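PDB 3EVY: putative type I restriction enzyme R protein from Bacteroides fragilis NCTC 9343, which probably serves as the DNA-cleaving, ATP-hydrolysing R subunit of a type I restriction system, this chain being a piece of the subunit's C-terminal region. Local coordinates for residues K11-L16 and A71-I76; R58-V63 and Q79-Y84. All coordinates share one frame; numbering follows the deposited sequence.

Contact 1 of 2, residues K11-L16 and A71-I76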
loop_
_atom_site.group_PDB
_atom_site.type_symbol
_atom_site.label_atom_id
_atom_site.label_comp_id
_atom_site.label_asym_id
_atom_site.label_seq_id
_atom_site.Cartn_x
_atom_site.Cartn_y
_atom_site.Cartn_z
ATOM N N LYS A 11 -0.246 -8.457 -20.218
ATOM C CA LYS A 11 -0.586 -7.048 -20.437
ATOM C C LYS A 11 -0.113 -6.129 -19.305
ATOM O O LYS A 11 -0.047 -6.532 -18.122
ATOM C CB LYS A 11 -2.102 -6.919 -20.565
ATOM C CG LYS A 11 -2.680 -7.807 -21.653
ATOM C CD LYS A 11 -4.170 -7.597 -21.711
ATOM C CE LYS A 11 -4.466 -6.093 -21.570
ATOM N NZ LYS A 11 -5.864 -5.861 -21.124
ATOM N N PRO A 12 0.201 -4.879 -19.660
ATOM C CA PRO A 12 0.673 -3.846 -18.714
ATOM C C PRO A 12 -0.075 -3.869 -17.357
ATOM O O PRO A 12 0.596 -3.869 -16.319
ATOM C CB PRO A 12 0.420 -2.535 -19.472
ATOM C CG PRO A 12 0.613 -2.914 -20.889
ATOM C CD PRO A 12 -0.063 -4.310 -20.988
ATOM N N TYR A 13 -1.412 -3.906 -17.382
ATOM C CA TYR A 13 -2.216 -3.911 -16.161
ATOM C C TYR A 13 -1.949 -5.079 -15.214
ATOM O O TYR A 13 -1.918 -4.923 -13.995
ATOM C CB TYR A 13 -3.697 -3.922 -16.498
ATOM C CG TYR A 13 -4.609 -4.015 -15.281
ATOM C CD1 TYR A 13 -4.917 -2.901 -14.497
ATOM C CD2 TYR A 13 -5.199 -5.230 -14.927
ATOM C CE1 TYR A 13 -5.769 -3.005 -13.422
ATOM C CE2 TYR A 13 -6.041 -5.326 -13.794
ATOM C CZ TYR A 13 -6.314 -4.219 -13.070
ATOM O OH TYR A 13 -7.206 -4.338 -12.006
ATOM N N GLU A 14 -1.839 -6.253 -15.807
ATOM C CA GLU A 14 -1.643 -7.506 -15.109
ATOM C C GLU A 14 -0.286 -7.506 -14.476
ATOM O O GLU A 14 -0.168 -7.877 -13.301
ATOM C CB GLU A 14 -1.724 -8.673 -16.113
ATOM C CG GLU A 14 -3.055 -8.671 -16.948
ATOM C CD GLU A 14 -3.126 -9.739 -18.058
ATOM O OE1 GLU A 14 -4.095 -10.547 -17.994
ATOM O OE2 GLU A 14 -2.233 -9.752 -18.970
ATOM N N LYS A 15 0.724 -7.053 -15.233
ATOM C CA LYS A 15 2.089 -6.833 -14.694
ATOM C C LYS A 15 2.097 -5.964 -13.445
ATOM O O LYS A 15 2.735 -6.321 -12.446
ATOM C CB LYS A 15 3.037 -6.193 -15.735
ATOM C CG LYS A 15 3.846 -7.191 -16.596
ATOM C CD LYS A 15 4.679 -6.487 -17.689
ATOM C CE LYS A 15 3.797 -5.854 -18.764
ATOM N NZ LYS A 15 4.480 -4.813 -19.597
ATOM N N LEU A 16 1.464 -4.793 -13.501
ATOM C CA LEU A 16 1.469 -3.899 -12.352
ATOM C C LEU A 16 0.677 -4.479 -11.135
ATOM O O LEU A 16 0.990 -4.157 -9.980
ATOM C CB LEU A 16 0.906 -2.522 -12.727
ATOM C CG LEU A 16 1.584 -1.661 -13.816
ATOM C CD1 LEU A 16 0.553 -0.635 -14.516
ATOM C CD2 LEU A 16 2.760 -0.871 -13.224
ATOM N N ALA A 71 -10.817 -3.421 -8.048
ATOM C CA ALA A 71 -10.274 -3.436 -6.724
ATOM C C ALA A 71 -10.038 -4.831 -6.225
ATOM O O ALA A 71 -9.111 -5.056 -5.439
ATOM C CB ALA A 71 -11.144 -2.604 -5.739
ATOM N N GLU A 72 -10.900 -5.756 -6.617
ATOM C CA GLU A 72 -10.772 -7.157 -6.154
ATOM C C GLU A 72 -9.463 -7.824 -6.601
ATOM O O GLU A 72 -9.053 -8.886 -6.074
ATOM C CB GLU A 72 -11.979 -7.982 -6.605
ATOM C CG GLU A 72 -13.209 -7.697 -5.802
ATOM C CD GLU A 72 -13.004 -7.998 -4.294
ATOM O OE1 GLU A 72 -13.090 -6.967 -3.558
ATOM O OE2 GLU A 72 -12.743 -9.228 -3.861
ATOM N N ASP A 73 -8.780 -7.177 -7.534
ATOM C CA ASP A 73 -7.593 -7.743 -8.127
ATOM C C ASP A 73 -6.447 -7.471 -7.170
ATOM O O ASP A 73 -5.380 -8.013 -7.348
ATOM C CB ASP A 73 -7.251 -7.023 -9.451
ATOM C CG ASP A 73 -8.117 -7.460 -10.603
ATOM O OD1 ASP A 73 -8.782 -8.527 -10.470
ATOM O OD2 ASP A 73 -8.110 -6.727 -11.652
ATOM N N LEU A 74 -6.659 -6.607 -6.176
ATOM C CA LEU A 74 -5.607 -6.152 -5.282
ATOM C C LEU A 74 -5.751 -6.669 -3.832
ATOM O O LEU A 74 -6.859 -6.674 -3.283
ATOM C CB LEU A 74 -5.636 -4.618 -5.185
ATOM C CG LEU A 74 -5.466 -3.829 -6.515
ATOM C CD1 LEU A 74 -5.209 -2.399 -6.123
ATOM C CD2 LEU A 74 -4.228 -4.398 -7.271
ATOM N N THR A 75 -4.612 -7.030 -3.226
ATOM C CA THR A 75 -4.504 -7.313 -1.792
ATOM C C THR A 75 -4.822 -5.984 -1.056
ATOM O O THR A 75 -4.490 -4.904 -1.567
ATOM C CB THR A 75 -3.063 -7.748 -1.447
ATOM O OG1 THR A 75 -2.747 -8.919 -2.199
ATOM C CG2 THR A 75 -2.900 -8.035 -0.006
ATOM N N ILE A 76 -5.471 -6.072 0.104
ATOM C CA ILE A 76 -5.848 -4.930 0.919
ATOM C C ILE A 76 -7.050 -4.274 0.359
ATOM O O ILE A 76 -7.024 -3.756 -0.792
ATOM C CB ILE A 76 -4.685 -3.845 1.096
ATOM C CG1 ILE A 76 -3.356 -4.525 1.440
ATOM C CG2 ILE A 76 -5.051 -2.870 2.263
ATOM C CD1 ILE A 76 -2.155 -3.534 1.678
#

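Contact 2 of 2, residues R58-V63 and Q79-Y84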
loop_
_atom_site.group_PDB
_atom_site.type_symbol
_atom_site.label_atom_id
_atom_site.label_comp_id
_atom_site.label_asym_id
_atom_site.label_seq_id
_atom_site.Cartn_x
_atom_site.Cartn_y
_atom_site.Cartn_z
ATOM N N ARG A 58 1.385 4.940 -4.994
ATOM C CA ARG A 58 1.627 5.366 -6.399
ATOM C C ARG A 58 1.268 4.260 -7.365
ATOM O O ARG A 58 0.648 4.518 -8.430
ATOM C CB ARG A 58 3.094 5.801 -6.575
ATOM C CG ARG A 58 3.397 7.164 -5.951
ATOM C CD ARG A 58 4.866 7.580 -6.026
ATOM N NE ARG A 58 5.320 7.669 -7.423
ATOM C CZ ARG A 58 5.200 8.756 -8.195
ATOM N NH1 ARG A 58 4.661 9.890 -7.728
ATOM N NH2 ARG A 58 5.635 8.697 -9.460
ATOM N N LEU A 59 1.548 3.016 -6.972
ATOM C CA LEU A 59 1.304 1.891 -7.834
ATOM C C LEU A 59 -0.215 1.601 -7.847
ATOM O O LEU A 59 -0.823 1.266 -8.885
ATOM C CB LEU A 59 2.105 0.677 -7.336
ATOM C CG LEU A 59 2.045 -0.671 -8.030
ATOM C CD1 LEU A 59 2.141 -0.512 -9.558
ATOM C CD2 LEU A 59 3.273 -1.558 -7.518
ATOM N N ARG A 60 -0.839 1.730 -6.699
ATOM C CA ARG A 60 -2.291 1.596 -6.637
ATOM C C ARG A 60 -2.965 2.639 -7.558
ATOM O O ARG A 60 -3.893 2.328 -8.271
ATOM C CB ARG A 60 -2.801 1.743 -5.243
ATOM C CG ARG A 60 -4.248 1.292 -5.047
ATOM C CD ARG A 60 -4.334 0.497 -3.784
ATOM N NE ARG A 60 -5.678 0.100 -3.499
ATOM C CZ ARG A 60 -6.037 -0.995 -2.857
ATOM N NH1 ARG A 60 -7.309 -1.241 -2.720
ATOM N NH2 ARG A 60 -5.146 -1.885 -2.448
ATOM N N ASN A 61 -2.503 3.871 -7.545
ATOM C CA ASN A 61 -3.129 4.920 -8.380
ATOM C C ASN A 61 -2.888 4.645 -9.857
ATOM O O ASN A 61 -3.729 4.904 -10.726
ATOM C CB ASN A 61 -2.590 6.302 -7.954
ATOM C CG ASN A 61 -3.372 6.855 -6.788
ATOM O OD1 ASN A 61 -4.541 6.490 -6.636
ATOM N ND2 ASN A 61 -2.731 7.653 -5.914
ATOM N N GLU A 62 -1.747 4.037 -10.135
ATOM C CA GLU A 62 -1.328 3.673 -11.456
ATOM C C GLU A 62 -2.212 2.573 -12.040
ATOM O O GLU A 62 -2.711 2.712 -13.149
ATOM C CB GLU A 62 0.168 3.196 -11.376
ATOM C CG GLU A 62 0.715 2.618 -12.654
ATOM C CD GLU A 62 2.260 2.700 -12.781
ATOM O OE1 GLU A 62 2.710 2.708 -13.929
ATOM O OE2 GLU A 62 3.023 2.718 -11.777
ATOM N N VAL A 63 -2.456 1.501 -11.294
ATOM C CA VAL A 63 -3.472 0.503 -11.749
ATOM C C VAL A 63 -4.878 1.048 -11.857
ATOM O O VAL A 63 -5.623 0.586 -12.677
ATOM C CB VAL A 63 -3.444 -0.857 -10.945
ATOM C CG1 VAL A 63 -2.017 -1.451 -10.991
ATOM C CG2 VAL A 63 -3.896 -0.631 -9.533
ATOM N N GLN A 79 -11.010 0.359 1.705
ATOM C CA GLN A 79 -11.185 1.021 3.012
ATOM C C GLN A 79 -9.990 0.859 3.952
ATOM O O GLN A 79 -9.454 1.867 4.497
ATOM C CB GLN A 79 -12.474 0.558 3.689
ATOM C CG GLN A 79 -12.801 1.384 4.980
ATOM C CD GLN A 79 -12.780 2.907 4.743
ATOM O OE1 GLN A 79 -13.548 3.437 3.927
ATOM N NE2 GLN A 79 -11.874 3.604 5.427
ATOM N N ARG A 80 -9.583 -0.399 4.165
ATOM C CA ARG A 80 -8.374 -0.712 4.916
ATOM C C ARG A 80 -7.173 0.107 4.383
ATOM O O ARG A 80 -6.379 0.686 5.158
ATOM C CB ARG A 80 -8.086 -2.213 4.810
ATOM C CG ARG A 80 -6.810 -2.672 5.595
ATOM C CD ARG A 80 -6.906 -2.521 7.140
ATOM N NE ARG A 80 -7.954 -3.292 7.826
ATOM C CZ ARG A 80 -7.759 -4.512 8.377
ATOM N NH1 ARG A 80 -6.567 -5.128 8.325
ATOM N NH2 ARG A 80 -8.757 -5.139 8.997
ATOM N N PHE A 81 -7.056 0.169 3.061
ATOM C CA PHE A 81 -5.895 0.864 2.445
ATOM C C PHE A 81 -5.989 2.341 2.811
ATOM O O PHE A 81 -4.997 2.933 3.160
ATOM C CB PHE A 81 -5.958 0.730 0.914
ATOM C CG PHE A 81 -4.691 1.152 0.231
ATOM C CD1 PHE A 81 -3.606 0.238 0.131
ATOM C CD2 PHE A 81 -4.532 2.454 -0.248
ATOM C CE1 PHE A 81 -2.421 0.613 -0.444
ATOM C CE2 PHE A 81 -3.321 2.826 -0.869
ATOM C CZ PHE A 81 -2.276 1.905 -0.968
ATOM N N ALA A 82 -7.207 2.909 2.687
ATOM C CA ALA A 82 -7.478 4.309 3.140
ATOM C C ALA A 82 -7.132 4.577 4.598
ATOM O O ALA A 82 -6.657 5.657 4.952
ATOM C CB ALA A 82 -8.920 4.676 2.883
ATOM N N ASP A 83 -7.405 3.606 5.467
ATOM C CA ASP A 83 -7.015 3.698 6.872
ATOM C C ASP A 83 -5.498 3.743 7.062
ATOM O O ASP A 83 -4.992 4.515 7.847
ATOM C CB ASP A 83 -7.675 2.561 7.665
ATOM C CG ASP A 83 -9.213 2.703 7.733
ATOM O OD1 ASP A 83 -9.733 3.825 7.575
ATOM O OD2 ASP A 83 -9.897 1.685 7.896
ATOM N N TYR A 84 -4.738 2.939 6.319
ATOM C CA TYR A 84 -3.289 3.119 6.346
ATOM C C TYR A 84 -2.917 4.510 5.797
ATOM O O TYR A 84 -1.972 5.148 6.258
ATOM C CB TYR A 84 -2.601 2.050 5.499
ATOM C CG TYR A 84 -2.494 0.672 6.152
ATOM C CD1 TYR A 84 -1.550 0.426 7.177
ATOM C CD2 TYR A 84 -3.312 -0.395 5.722
ATOM C CE1 TYR A 84 -1.415 -0.834 7.728
ATOM C CE2 TYR A 84 -3.199 -1.661 6.305
ATOM C CZ TYR A 84 -2.254 -1.876 7.287
ATOM O OH TYR A 84 -2.112 -3.140 7.856
#

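Contact 1 of 2, residues K11-L16 and A71-I76
Tyr-13, in the first turn of helix 12-30, meets Asp-73 of the short 3-10 turn 71-73 through a single hydrogen bond. CB points past the loop, but the ring beyond it comes nearer; CG lies anti to the backbone N (chi1 176°), which carries the ring out from the helix until its far end meets the aspartate. Along the ring, CE2 is the first atom to come close, 3.3 Å from OD2 of Asp-73, and CZ follows at 3.4 Å. The hydroxyl OH then donates to the same OD2 at 2.6 Å, a short bond. OD2 lies at the ring edge, in the ring plane, and offers its anti lone pair, the one turned away from OD1. Ring and carboxylate are turned 61° apart, and the two side chains cross at about a right angle. Tyr-13 OH is also bonded to the backbone N of Asp-70, so the phenol is gripped both as donor and as acceptor. Behind it, Lys-11 takes the N-cap position, and its backbone N is bound by Glu-14 OE2 at 2.7 Å. The contact thus ties the start of helix 12-30 to the connection between helices 43-63 and 78-91; farther along helix 12-30, Asn-21 bonds the backbone of Asp-73 and Thr-75, while Leu-16 packs on helix 43-63.

Contact 2 of 2, residues R58-V63 and Q79-Y84
A cation-pi stack of Arg-60 on Phe-81 joins two helices inside this small all-helical fragment of the subunit R C-terminal family. Arg-60 sits near the end of helix 43-63 and Phe-81 in the first turns of helix 78-91, with CA atoms 9.8 Å apart; both residues are buried, and their side chains bridge the gap between the helices. The two side chains run antiparallel alongside one another: the methylene CD covers the ring centre, and the guanidinium overhangs the rim by CG and CD1. The guanidinium lies nearly flat on the phenylalanine, planes 21° apart, and is shifted off-centre: CZ is 4.4 Å from the ring centroid. NH2 passes beyond the rim next to CD1 of Phe-81, 3.7 Å from it, while NE stands above the ring near CG. A bend at chi2 (136°) helps lay the arginine along the ring. Its polar end is fixed by other partners: NH1 forms a salt bridge with Glu-78, which probably balances the buried charge, and NH2 bonds to the carbonyl O of Ile-76 and, weakly, to that of Thr-75, which helps fix the turn of the guanidinium. Phe-53 and Met-56 of helix 43-63 also touch the phenylalanine. CD of Arg-60 makes a CH-pi contact, 3.7 Å from the ring centroid and only 7° off the ring normal.

Contact 2 belongs to the core, its centre about 5 Å from the centre of the chain, whereas contact 1 is only partly buried, its centre about 12 Å from that point. Their chemistry follows: contact 1 rests on one hydrogen bond between a phenol and a carboxylate, contact 2 on an off-centre stack and a CH-pi contact, with the charge answered by Glu-78. Contact 1 fastens a loop to a helix start; contact 2 joins two helices directly, and those are the helices which that loop connects. The two meet where the end of 71-76 holds Arg-60. Leu-16 adds an apolar link, its CB 3.6 Å from CG1 of Val-63.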